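Local atomic coordinates of beta-Ala-His dipeptidase (Homo sapiens, PDB entry 3DLJ), a protein that hydrolyses Xaa-His dipeptides with the help of two zinc ions per subunit, acting most strongly on carnosine and anserine. Residues A36-S41 / P46-E51; D120-D125 / Y137-T142; V148-N153 / K472-F477; I172-E177 / V182-L187. All blocks are in the same frame, centred on the assembly; numbering follows the deposited sequence.

Contact 1 (A36-S41 / P46-E51); sequences AIESDS and PRFRQE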
# COMPACT_ATOMS: atom_id res chain seq x y z
N ALA A 36 -1.06 -19.09 -1.78
CA ALA A 36 -0.43 -20.19 -1.07
C ALA A 36 1.12 -20.17 -1.11
O ALA A 36 1.77 -20.86 -0.33
CB ALA A 36 -0.98 -21.52 -1.59
N ILE A 37 1.68 -19.37 -2.01
CA ILE A 37 3.12 -19.13 -2.03
C ILE A 37 3.42 -18.04 -0.99
O ILE A 37 3.03 -16.91 -1.16
CB ILE A 37 3.63 -18.74 -3.42
CG1 ILE A 37 3.19 -19.81 -4.46
CG2 ILE A 37 5.17 -18.58 -3.41
CD1 ILE A 37 3.47 -19.46 -5.91
N GLU A 38 4.08 -18.42 0.09
CA GLU A 38 4.24 -17.53 1.23
C GLU A 38 5.36 -16.52 1.02
O GLU A 38 6.41 -16.57 1.67
CB GLU A 38 4.42 -18.37 2.49
CG GLU A 38 3.23 -19.32 2.64
CD GLU A 38 3.22 -20.09 3.94
OE1 GLU A 38 3.96 -19.70 4.88
OE2 GLU A 38 2.46 -21.09 4.03
N SER A 39 5.10 -15.58 0.10
CA SER A 39 6.11 -14.63 -0.42
C SER A 39 6.38 -13.44 0.52
O SER A 39 6.37 -12.27 0.12
CB SER A 39 5.72 -14.17 -1.82
OG SER A 39 4.37 -13.74 -1.86
N ASP A 40 6.65 -13.77 1.77
CA ASP A 40 6.81 -12.78 2.84
C ASP A 40 8.21 -12.13 2.74
O ASP A 40 9.24 -12.79 2.95
CB ASP A 40 6.58 -13.54 4.16
CG ASP A 40 6.74 -12.69 5.40
OD1 ASP A 40 7.39 -11.64 5.36
OD2 ASP A 40 6.23 -13.13 6.46
N SER A 41 8.24 -10.84 2.39
CA SER A 41 9.50 -10.09 2.21
C SER A 41 10.02 -9.42 3.48
O SER A 41 11.14 -8.92 3.50
CB SER A 41 9.34 -9.01 1.15
OG SER A 41 8.35 -8.07 1.55
N PRO A 46 15.29 -17.35 5.85
CA PRO A 46 15.53 -17.95 4.52
C PRO A 46 14.34 -18.70 3.93
O PRO A 46 14.10 -18.60 2.72
CB PRO A 46 16.72 -18.89 4.78
CG PRO A 46 17.41 -18.30 5.95
CD PRO A 46 16.32 -17.76 6.82
N ARG A 47 13.60 -19.44 4.76
CA ARG A 47 12.37 -20.13 4.34
C ARG A 47 11.42 -19.24 3.53
O ARG A 47 10.89 -19.67 2.51
CB ARG A 47 11.59 -20.57 5.57
CG ARG A 47 11.86 -21.96 6.02
CD ARG A 47 11.57 -22.00 7.52
NE ARG A 47 10.35 -21.25 7.84
CZ ARG A 47 9.98 -20.95 9.07
NH1 ARG A 47 10.75 -21.30 10.11
NH2 ARG A 47 8.85 -20.28 9.28
N PHE A 48 11.19 -18.03 4.02
CA PHE A 48 10.29 -17.08 3.38
C PHE A 48 10.89 -16.40 2.15
O PHE A 48 10.21 -16.26 1.13
CB PHE A 48 9.79 -16.04 4.40
CG PHE A 48 8.84 -16.61 5.41
CD1 PHE A 48 7.56 -17.05 5.02
CD2 PHE A 48 9.21 -16.72 6.75
CE1 PHE A 48 6.68 -17.59 5.95
CE2 PHE A 48 8.33 -17.24 7.70
CZ PHE A 48 7.07 -17.69 7.31
N ARG A 49 12.15 -15.97 2.25
CA ARG A 49 12.81 -15.35 1.09
C ARG A 49 12.90 -16.31 -0.11
O ARG A 49 12.83 -15.88 -1.26
CB ARG A 49 14.19 -14.82 1.49
CG ARG A 49 14.86 -13.93 0.46
CD ARG A 49 13.97 -12.76 0.11
NE ARG A 49 13.69 -11.93 1.28
CZ ARG A 49 14.37 -10.84 1.60
NH1 ARG A 49 15.39 -10.43 0.86
NH2 ARG A 49 14.03 -10.15 2.66
N GLN A 50 13.06 -17.61 0.15
CA GLN A 50 13.05 -18.63 -0.94
C GLN A 50 11.66 -18.68 -1.64
O GLN A 50 11.57 -18.76 -2.87
CB GLN A 50 13.42 -20.01 -0.38
CG GLN A 50 14.01 -20.99 -1.40
N GLU A 51 10.60 -18.63 -0.84
CA GLU A 51 9.21 -18.62 -1.33
C GLU A 51 8.90 -17.36 -2.14
O GLU A 51 8.09 -17.36 -3.06
CB GLU A 51 8.24 -18.73 -0.15
CG GLU A 51 8.05 -20.14 0.34
CD GLU A 51 7.66 -21.08 -0.77
OE1 GLU A 51 6.47 -21.07 -1.16
OE2 GLU A 51 8.54 -21.82 -1.27
O HOH W 1 11.78 -12.84 3.41

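Contact 2 (D120-D125 / Y137-T142); sequences DGWLTD and YGRGAT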
# COMPACT_ATOMS: atom_id res chain seq x y z
N ASP A 120 -2.27 -14.31 15.06
CA ASP A 120 -2.54 -12.87 15.11
C ASP A 120 -4.03 -12.57 15.21
O ASP A 120 -4.40 -11.46 15.57
CB ASP A 120 -1.99 -12.13 13.88
CG ASP A 120 -0.48 -12.25 13.71
OD1 ASP A 120 0.24 -12.46 14.73
OD2 ASP A 120 -0.02 -12.12 12.53
N GLY A 121 -4.89 -13.54 14.89
CA GLY A 121 -6.35 -13.36 14.97
C GLY A 121 -7.11 -13.72 13.70
O GLY A 121 -8.23 -13.26 13.48
N TRP A 122 -6.50 -14.55 12.86
CA TRP A 122 -7.12 -15.01 11.61
C TRP A 122 -8.14 -16.10 11.89
O TRP A 122 -7.88 -17.01 12.67
CB TRP A 122 -6.04 -15.58 10.69
CG TRP A 122 -5.19 -14.56 9.98
CD1 TRP A 122 -4.13 -13.86 10.50
CD2 TRP A 122 -5.33 -14.13 8.62
NE1 TRP A 122 -3.60 -13.03 9.54
CE2 TRP A 122 -4.33 -13.17 8.38
CE3 TRP A 122 -6.21 -14.46 7.58
CZ2 TRP A 122 -4.17 -12.54 7.13
CZ3 TRP A 122 -6.07 -13.84 6.36
CH2 TRP A 122 -5.04 -12.90 6.14
N LEU A 123 -9.31 -16.00 11.26
CA LEU A 123 -10.36 -17.01 11.36
C LEU A 123 -10.18 -18.09 10.31
O LEU A 123 -10.88 -19.10 10.30
CB LEU A 123 -11.77 -16.40 11.20
CG LEU A 123 -12.14 -15.15 12.02
CD1 LEU A 123 -13.61 -14.85 11.79
CD2 LEU A 123 -11.86 -15.31 13.51
N THR A 124 -9.24 -17.86 9.40
CA THR A 124 -8.89 -18.82 8.36
C THR A 124 -7.38 -18.93 8.33
O THR A 124 -6.67 -18.12 8.93
CB THR A 124 -9.39 -18.36 6.96
OG1 THR A 124 -8.78 -17.10 6.61
CG2 THR A 124 -10.92 -18.23 6.91
N ASP A 125 -6.88 -19.95 7.64
CA ASP A 125 -5.45 -20.06 7.39
C ASP A 125 -5.07 -18.95 6.37
O ASP A 125 -5.55 -18.98 5.23
CB ASP A 125 -5.14 -21.47 6.87
CG ASP A 125 -3.67 -21.67 6.58
OD1 ASP A 125 -2.95 -20.69 6.37
OD2 ASP A 125 -3.21 -22.83 6.54
N TYR A 137 -10.71 -14.76 1.21
CA TYR A 137 -9.87 -14.42 2.36
C TYR A 137 -8.48 -15.04 2.26
O TYR A 137 -8.36 -16.23 1.99
CB TYR A 137 -10.52 -14.91 3.66
CG TYR A 137 -11.65 -14.03 4.12
CD1 TYR A 137 -12.97 -14.34 3.85
CD2 TYR A 137 -11.38 -12.89 4.87
CE1 TYR A 137 -14.01 -13.52 4.29
CE2 TYR A 137 -12.40 -12.07 5.30
CZ TYR A 137 -13.70 -12.39 5.03
OH TYR A 137 -14.69 -11.54 5.48
N GLY A 138 -7.45 -14.23 2.49
CA GLY A 138 -6.09 -14.71 2.39
C GLY A 138 -5.12 -13.56 2.34
O GLY A 138 -5.47 -12.47 1.88
N ARG A 139 -3.91 -13.80 2.82
CA ARG A 139 -2.87 -12.77 2.76
C ARG A 139 -2.42 -12.51 1.31
O ARG A 139 -2.03 -13.44 0.59
CB ARG A 139 -1.69 -13.14 3.67
CG ARG A 139 -0.45 -12.30 3.44
CD ARG A 139 -0.70 -10.78 3.78
NE ARG A 139 -0.58 -10.54 5.22
CZ ARG A 139 -1.52 -10.02 6.01
NH1 ARG A 139 -1.26 -9.88 7.30
NH2 ARG A 139 -2.72 -9.63 5.53
N GLY A 140 -2.48 -11.25 0.89
CA GLY A 140 -2.16 -10.87 -0.49
C GLY A 140 -3.34 -10.87 -1.45
O GLY A 140 -3.16 -10.61 -2.64
N ALA A 141 -4.54 -11.19 -0.96
CA ALA A 141 -5.74 -11.25 -1.83
C ALA A 141 -6.01 -9.92 -2.51
O ALA A 141 -6.26 -9.87 -3.71
CB ALA A 141 -6.98 -11.72 -1.05
N THR A 142 -5.99 -8.84 -1.72
CA THR A 142 -6.12 -7.47 -2.25
C THR A 142 -4.72 -6.80 -2.43
O THR A 142 -4.51 -6.04 -3.37
CB THR A 142 -7.04 -6.58 -1.36
OG1 THR A 142 -7.77 -5.66 -2.18
CG2 THR A 142 -6.25 -5.79 -0.33

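Contact 3 (V148-N153 / K472-F477); sequences VLAWIN and KLFAAF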
# COMPACT_ATOMS: atom_id res chain seq x y z
N VAL A 148 -2.89 -7.77 -9.35
CA VAL A 148 -1.91 -8.19 -10.36
C VAL A 148 -2.50 -9.25 -11.28
O VAL A 148 -2.34 -9.19 -12.51
CB VAL A 148 -0.55 -8.67 -9.77
CG1 VAL A 148 0.36 -9.25 -10.86
CG2 VAL A 148 0.16 -7.54 -9.06
N LEU A 149 -3.20 -10.22 -10.69
CA LEU A 149 -3.80 -11.32 -11.48
C LEU A 149 -4.98 -10.86 -12.30
O LEU A 149 -5.19 -11.38 -13.37
CB LEU A 149 -4.18 -12.50 -10.58
CG LEU A 149 -3.02 -13.47 -10.32
CD1 LEU A 149 -3.38 -14.50 -9.23
CD2 LEU A 149 -2.60 -14.18 -11.62
N ALA A 150 -5.75 -9.91 -11.78
CA ALA A 150 -6.87 -9.33 -12.51
C ALA A 150 -6.40 -8.69 -13.82
O ALA A 150 -7.05 -8.86 -14.87
CB ALA A 150 -7.62 -8.34 -11.66
N TRP A 151 -5.29 -7.96 -13.75
CA TRP A 151 -4.60 -7.37 -14.91
C TRP A 151 -4.08 -8.44 -15.85
O TRP A 151 -4.34 -8.37 -17.06
CB TRP A 151 -3.42 -6.47 -14.45
CG TRP A 151 -2.69 -5.76 -15.57
CD1 TRP A 151 -1.61 -6.24 -16.27
CD2 TRP A 151 -2.97 -4.45 -16.11
NE1 TRP A 151 -1.21 -5.32 -17.22
CE2 TRP A 151 -2.01 -4.21 -17.14
CE3 TRP A 151 -3.91 -3.45 -15.82
CZ2 TRP A 151 -1.98 -3.01 -17.88
CZ3 TRP A 151 -3.88 -2.25 -16.57
CH2 TRP A 151 -2.92 -2.05 -17.57
N ILE A 152 -3.37 -9.43 -15.30
CA ILE A 152 -2.85 -10.55 -16.09
C ILE A 152 -3.97 -11.37 -16.74
O ILE A 152 -3.86 -11.79 -17.90
CB ILE A 152 -1.88 -11.46 -15.27
CG1 ILE A 152 -0.52 -10.77 -15.09
CG2 ILE A 152 -1.73 -12.85 -15.94
CD1 ILE A 152 0.39 -11.40 -14.01
N ASN A 153 -5.03 -11.62 -15.98
CA ASN A 153 -6.17 -12.39 -16.48
C ASN A 153 -6.89 -11.65 -17.62
O ASN A 153 -7.22 -12.27 -18.61
CB ASN A 153 -7.15 -12.76 -15.34
CG ASN A 153 -6.54 -13.76 -14.34
OD1 ASN A 153 -5.60 -14.45 -14.64
ND2 ASN A 153 -7.10 -13.83 -13.14
N LYS A 472 -12.53 -7.18 -15.96
CA LYS A 472 -13.25 -6.51 -17.04
C LYS A 472 -12.90 -5.04 -17.20
O LYS A 472 -12.82 -4.52 -18.33
CB LYS A 472 -14.75 -6.65 -16.84
CG LYS A 472 -15.24 -8.05 -17.05
CD LYS A 472 -16.46 -8.29 -16.20
CE LYS A 472 -17.06 -9.62 -16.50
NZ LYS A 472 -18.49 -9.52 -16.15
N LEU A 473 -12.72 -4.36 -16.06
CA LEU A 473 -12.32 -2.97 -16.02
C LEU A 473 -10.99 -2.80 -16.75
O LEU A 473 -10.83 -1.89 -17.58
CB LEU A 473 -12.18 -2.48 -14.57
CG LEU A 473 -11.64 -1.06 -14.35
CD1 LEU A 473 -12.59 -0.10 -14.99
CD2 LEU A 473 -11.51 -0.73 -12.88
N PHE A 474 -10.03 -3.65 -16.42
CA PHE A 474 -8.75 -3.61 -17.09
C PHE A 474 -8.87 -3.89 -18.60
O PHE A 474 -8.21 -3.24 -19.42
CB PHE A 474 -7.75 -4.57 -16.40
CG PHE A 474 -7.26 -4.10 -15.04
CD1 PHE A 474 -7.16 -2.73 -14.74
CD2 PHE A 474 -6.85 -5.03 -14.07
CE1 PHE A 474 -6.68 -2.29 -13.47
CE2 PHE A 474 -6.36 -4.61 -12.78
CZ PHE A 474 -6.27 -3.24 -12.50
N ALA A 475 -9.70 -4.86 -18.97
CA ALA A 475 -9.99 -5.14 -20.40
C ALA A 475 -10.53 -3.90 -21.17
O ALA A 475 -9.98 -3.51 -22.23
CB ALA A 475 -10.96 -6.32 -20.52
N ALA A 476 -11.56 -3.26 -20.63
CA ALA A 476 -12.10 -2.02 -21.20
C ALA A 476 -11.03 -0.90 -21.32
O ALA A 476 -11.00 -0.14 -22.30
CB ALA A 476 -13.29 -1.53 -20.37
N PHE A 477 -10.15 -0.84 -20.31
CA PHE A 477 -9.14 0.19 -20.17
C PHE A 477 -8.08 0.08 -21.27
O PHE A 477 -7.68 1.11 -21.84
CB PHE A 477 -8.53 0.11 -18.77
CG PHE A 477 -7.45 1.12 -18.50
CD1 PHE A 477 -7.75 2.48 -18.37
CD2 PHE A 477 -6.13 0.72 -18.36
CE1 PHE A 477 -6.75 3.42 -18.09
CE2 PHE A 477 -5.12 1.65 -18.10
CZ PHE A 477 -5.44 3.01 -17.96

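Contact 4 (I172-E177 / V182-L187); sequences IIEGME and VALEEL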
# COMPACT_ATOMS: atom_id res chain seq x y z
N ILE A 172 6.15 -4.17 -14.97
CA ILE A 172 7.25 -4.14 -13.98
C ILE A 172 6.74 -4.67 -12.62
O ILE A 172 5.96 -3.99 -11.94
CB ILE A 172 7.94 -2.75 -13.86
CG1 ILE A 172 9.04 -2.77 -12.80
CG2 ILE A 172 6.92 -1.61 -13.58
CD1 ILE A 172 9.79 -1.46 -12.68
N ILE A 173 7.15 -5.88 -12.26
CA ILE A 173 6.68 -6.51 -11.03
C ILE A 173 7.84 -6.85 -10.11
O ILE A 173 8.78 -7.56 -10.51
CB ILE A 173 5.84 -7.82 -11.29
CG1 ILE A 173 4.82 -7.67 -12.45
CG2 ILE A 173 5.21 -8.32 -10.02
CD1 ILE A 173 3.66 -6.70 -12.26
N GLU A 174 7.78 -6.34 -8.88
CA GLU A 174 8.84 -6.55 -7.89
C GLU A 174 8.38 -7.45 -6.76
O GLU A 174 7.18 -7.76 -6.62
CB GLU A 174 9.33 -5.21 -7.34
CG GLU A 174 8.33 -4.45 -6.47
CD GLU A 174 8.99 -3.47 -5.51
OE1 GLU A 174 10.17 -3.69 -5.14
OE2 GLU A 174 8.34 -2.49 -5.10
N GLY A 175 9.35 -7.87 -5.94
CA GLY A 175 9.09 -8.69 -4.79
C GLY A 175 9.53 -8.10 -3.45
O GLY A 175 9.74 -8.85 -2.50
N MET A 176 9.67 -6.78 -3.37
CA MET A 176 10.12 -6.13 -2.13
C MET A 176 9.35 -4.87 -1.72
O MET A 176 9.90 -4.01 -1.01
CB MET A 176 11.63 -5.78 -2.20
CG MET A 176 12.57 -6.98 -2.28
SD MET A 176 12.64 -7.98 -0.77
CE MET A 176 13.54 -6.85 0.31
N GLU A 177 8.10 -4.73 -2.15
CA GLU A 177 7.33 -3.50 -1.90
C GLU A 177 7.04 -3.28 -0.42
O GLU A 177 7.09 -2.15 0.07
CB GLU A 177 6.04 -3.52 -2.70
CG GLU A 177 5.30 -2.18 -2.77
CD GLU A 177 4.40 -1.94 -1.57
OE1 GLU A 177 4.08 -0.76 -1.32
OE2 GLU A 177 4.03 -2.91 -0.86
N VAL A 182 13.57 -2.28 -1.93
CA VAL A 182 15.04 -2.33 -1.95
C VAL A 182 15.55 -2.54 -3.37
O VAL A 182 15.16 -3.50 -4.05
CB VAL A 182 15.60 -3.42 -0.96
CG1 VAL A 182 17.10 -3.61 -1.13
CG2 VAL A 182 15.32 -3.02 0.49
N ALA A 183 16.39 -1.60 -3.82
CA ALA A 183 17.07 -1.65 -5.11
C ALA A 183 16.20 -1.32 -6.32
O ALA A 183 16.70 -1.34 -7.45
CB ALA A 183 17.78 -3.00 -5.29
N LEU A 184 14.92 -1.02 -6.11
CA LEU A 184 14.04 -0.74 -7.26
C LEU A 184 14.41 0.59 -7.94
O LEU A 184 14.63 0.62 -9.17
CB LEU A 184 12.54 -0.80 -6.89
CG LEU A 184 11.57 -0.83 -8.09
CD1 LEU A 184 11.80 -2.05 -9.03
CD2 LEU A 184 10.14 -0.77 -7.63
N GLU A 185 14.53 1.65 -7.15
CA GLU A 185 14.83 3.01 -7.65
C GLU A 185 16.07 3.10 -8.56
O GLU A 185 16.04 3.77 -9.59
CB GLU A 185 14.92 3.99 -6.47
CG GLU A 185 14.95 5.46 -6.86
CD GLU A 185 15.09 6.38 -5.65
OE1 GLU A 185 14.27 6.27 -4.71
OE2 GLU A 185 16.03 7.21 -5.63
N GLU A 186 17.15 2.41 -8.19
CA GLU A 186 18.36 2.33 -9.03
C GLU A 186 18.14 1.59 -10.35
O GLU A 186 18.71 1.97 -11.39
CB GLU A 186 19.53 1.69 -8.26
N LEU A 187 17.31 0.54 -10.33
CA LEU A 187 16.95 -0.17 -11.55
C LEU A 187 16.08 0.70 -12.44
O LEU A 187 16.28 0.73 -13.65
CB LEU A 187 16.24 -1.50 -11.25
CG LEU A 187 15.79 -2.33 -12.48
CD1 LEU A 187 17.00 -2.85 -13.29
CD2 LEU A 187 14.87 -3.48 -12.09
O HOH W 2 12.92 -4.75 -5.41

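Contact 1 (A36-S41 / P46-E51)
The Phe48 ring lies against the loop 36-41, its CD1 corner 3.7 Å from Asp40 CB and CE1 3.6 Å from Glu38 OE1. With CG anti to the carbonyl carbon (chi1 -70°), the ring is swung from the first turn of helix 46-65 onto the bend formed by two successive inverse gamma turns, centred on Glu38 and Ser39. Glu38 O sits at the ring edge, in its plane, and also meets Glu51 CB at 3.4 Å. One turn further along the helix, Glu51 crosses Ile37 at about a right angle, CG2 of Ile37 against OE1 of Glu51, while that carboxylate pairs with Arg54. Cutting Phe48 back to an alanine would probably open a gap beside Asp40 CB and leave the Glu38 carboxylate less confined. Arg49, bent at chi2 and chi3, reaches back to Ser41, where NH2 makes a weak 3.3 Å bond to O; its NH1 is held by Gln78 and Pro87. A water accepts a hydrogen bond from Arg49 NE and donates one to Asp40 O (2.6 Å). With this polar side so slight, apolar contacts of Phe48 and Glu51 probably do much of the joining, beside Ser41, whose hydroxyl bonds Asp112, probably an active-site residue.

Contact 2 (D120-D125 / Y137-T142)
One face of the Arg139 guanidinium receives the rim of the Trp122 indole: CZ2 stands 3.5 Å above the guanidinium plane, offset toward its rim, and lies 3.6 Å from NH2. The planes are 67° apart, and Arg139 CZ lies at the indole edge, in the ring plane, as does Thr124 OG1; this is an edge of the indole on a face of the cation, not a flat stack. CH2 of Trp122 comes obliquely to the backbone, 3.6 Å from Arg139 N and 3.9 Å from Gly138 C. Gly138 opens a type II beta turn that ends at Ala141, closed by a 3.3 Å bond from Ala141 N to Gly138 O, and the turn leads from strand 135-137 into helix 141-160, which carries the zinc ligand Asp143. Arg139 extends CG anti to its N (chi1 167°) and then folds at chi2 and chi3, which curls the guanidinium back beside the indole. There all three nitrogens are occupied: NE by Gln114 O, NH1 by Pro115 O, and NH2 by Ser457 O and a salt bridge to Glu460. Farther out, Thr124 OG1 rests 4.1 Å from Tyr137 CB, the two side chains crossing at about a right angle.

Contact 3 (V148-N153 / K472-F477)
Trp151 drives the edge of its six-membered ring into the face of Phe474, a T-shaped pair with centroids 4.9 Å apart and planes at 70°. The leading atom is CE3, which stands 3.4 Å above the phenyl plane over its centre and 3.5 Å from CD1 of Phe474. Both first torsions serve this meeting: the Trp151 indole extends with CG anti to the backbone N (chi1 -177°), whereas Phe474 has CG anti to its carbonyl carbon and aims its ring at the other helix. The phenyl rim slides close along the backbone of helix 141-160, CD2 of Phe474 lying 3.3 Å from Trp151 N and the carbonyl carbon of Ala150 sitting at the ring edge, in plane. Ala150 CB adds an apolar touch to CE2 of Phe474 at 4.1 Å. One turn on, Phe477 approaches the indole obliquely, its CD2 meeting CZ3 of Trp151. No hydrogen bond joins the two segments. The axes of the two segments come within 8.5 Å and cross at -50°. Around the pair, Phe107 of strand 104-110 stacks on Trp151, Phe478 meets it edge-to-face, and Phe171 of strand 168-174 also closes on it, while Phe477 packs on helix 403-416; through Trp151, helix 141-160 packs on the six-stranded sheet of the metal-binding part of the chain, with helix 464-482 beside it.

Contact 4 (I172-E177 / V182-L187)
Leu184, Val182 and Glu174 carry this contact, in which the end of strand 168-174 turns through a short loop into helix 184-191, a strand-to-helix connection at the edge of the zinc site; the loop carries Glu177, probably the catalytic proton acceptor. Leu184, in the first turn of that helix, lays CD2 against the Glu174 carboxylate, 3.5 Å from OE2 and 3.6 Å from CD. Glu174 starts with CG between the backbone N and the carbonyl carbon (chi1 68°) and runs extended, which carries the carboxylate obliquely across to the leucine. The other branch of Leu184, CD1, meets Ile172 CD1 at 4.2 Å, so the leucine straddles two side chains of one strand face. The buried OE2 is bound by Tyr108 and Ser181, which probably help hold this side chain, about 4 Å from that of the zinc ligand His110. A glutamine here replaces one carboxylate oxygen by an NH2, which would probably leave a hydroxyl or a bound water without its partner. Past the strand end, Val182 and Met176 run alongside each other in the same direction. The methionine is bent at chi2 and chi3, and its CE reaches CB of Val182 at 4.2 Å, both side chains packing on Ile88. Between the leucine and the methionine-valine pair, a water donates to OE1 of Glu174 at 3.0 Å and to O of Val182 at 2.9 Å.

How the contacts relate
Contacts 1 and 2 come first along the chain and in series, their centres 16 Å apart; contact 4 then falls inside the long loop closed by contact 3, which joins helix 141-160 to helix 464-482 near the C-terminus. Contacts 2 and 3 share helix 141-160, and strand 168-174 of contact 4 follows that helix directly into the six-stranded sheet. Contacts 1 and 4 touch: Ser41 CB lies 3.7 Å from Gly175 O, and Met176 SD packs on Ser41 and Arg49. Contacts 1, 2 and 4 lie near the zinc site, each with a side chain within about 9 Å of a zinc ion, whereas the aromatic cluster of contact 3 lies farther off, the Phe474 side chain about 13 Å away.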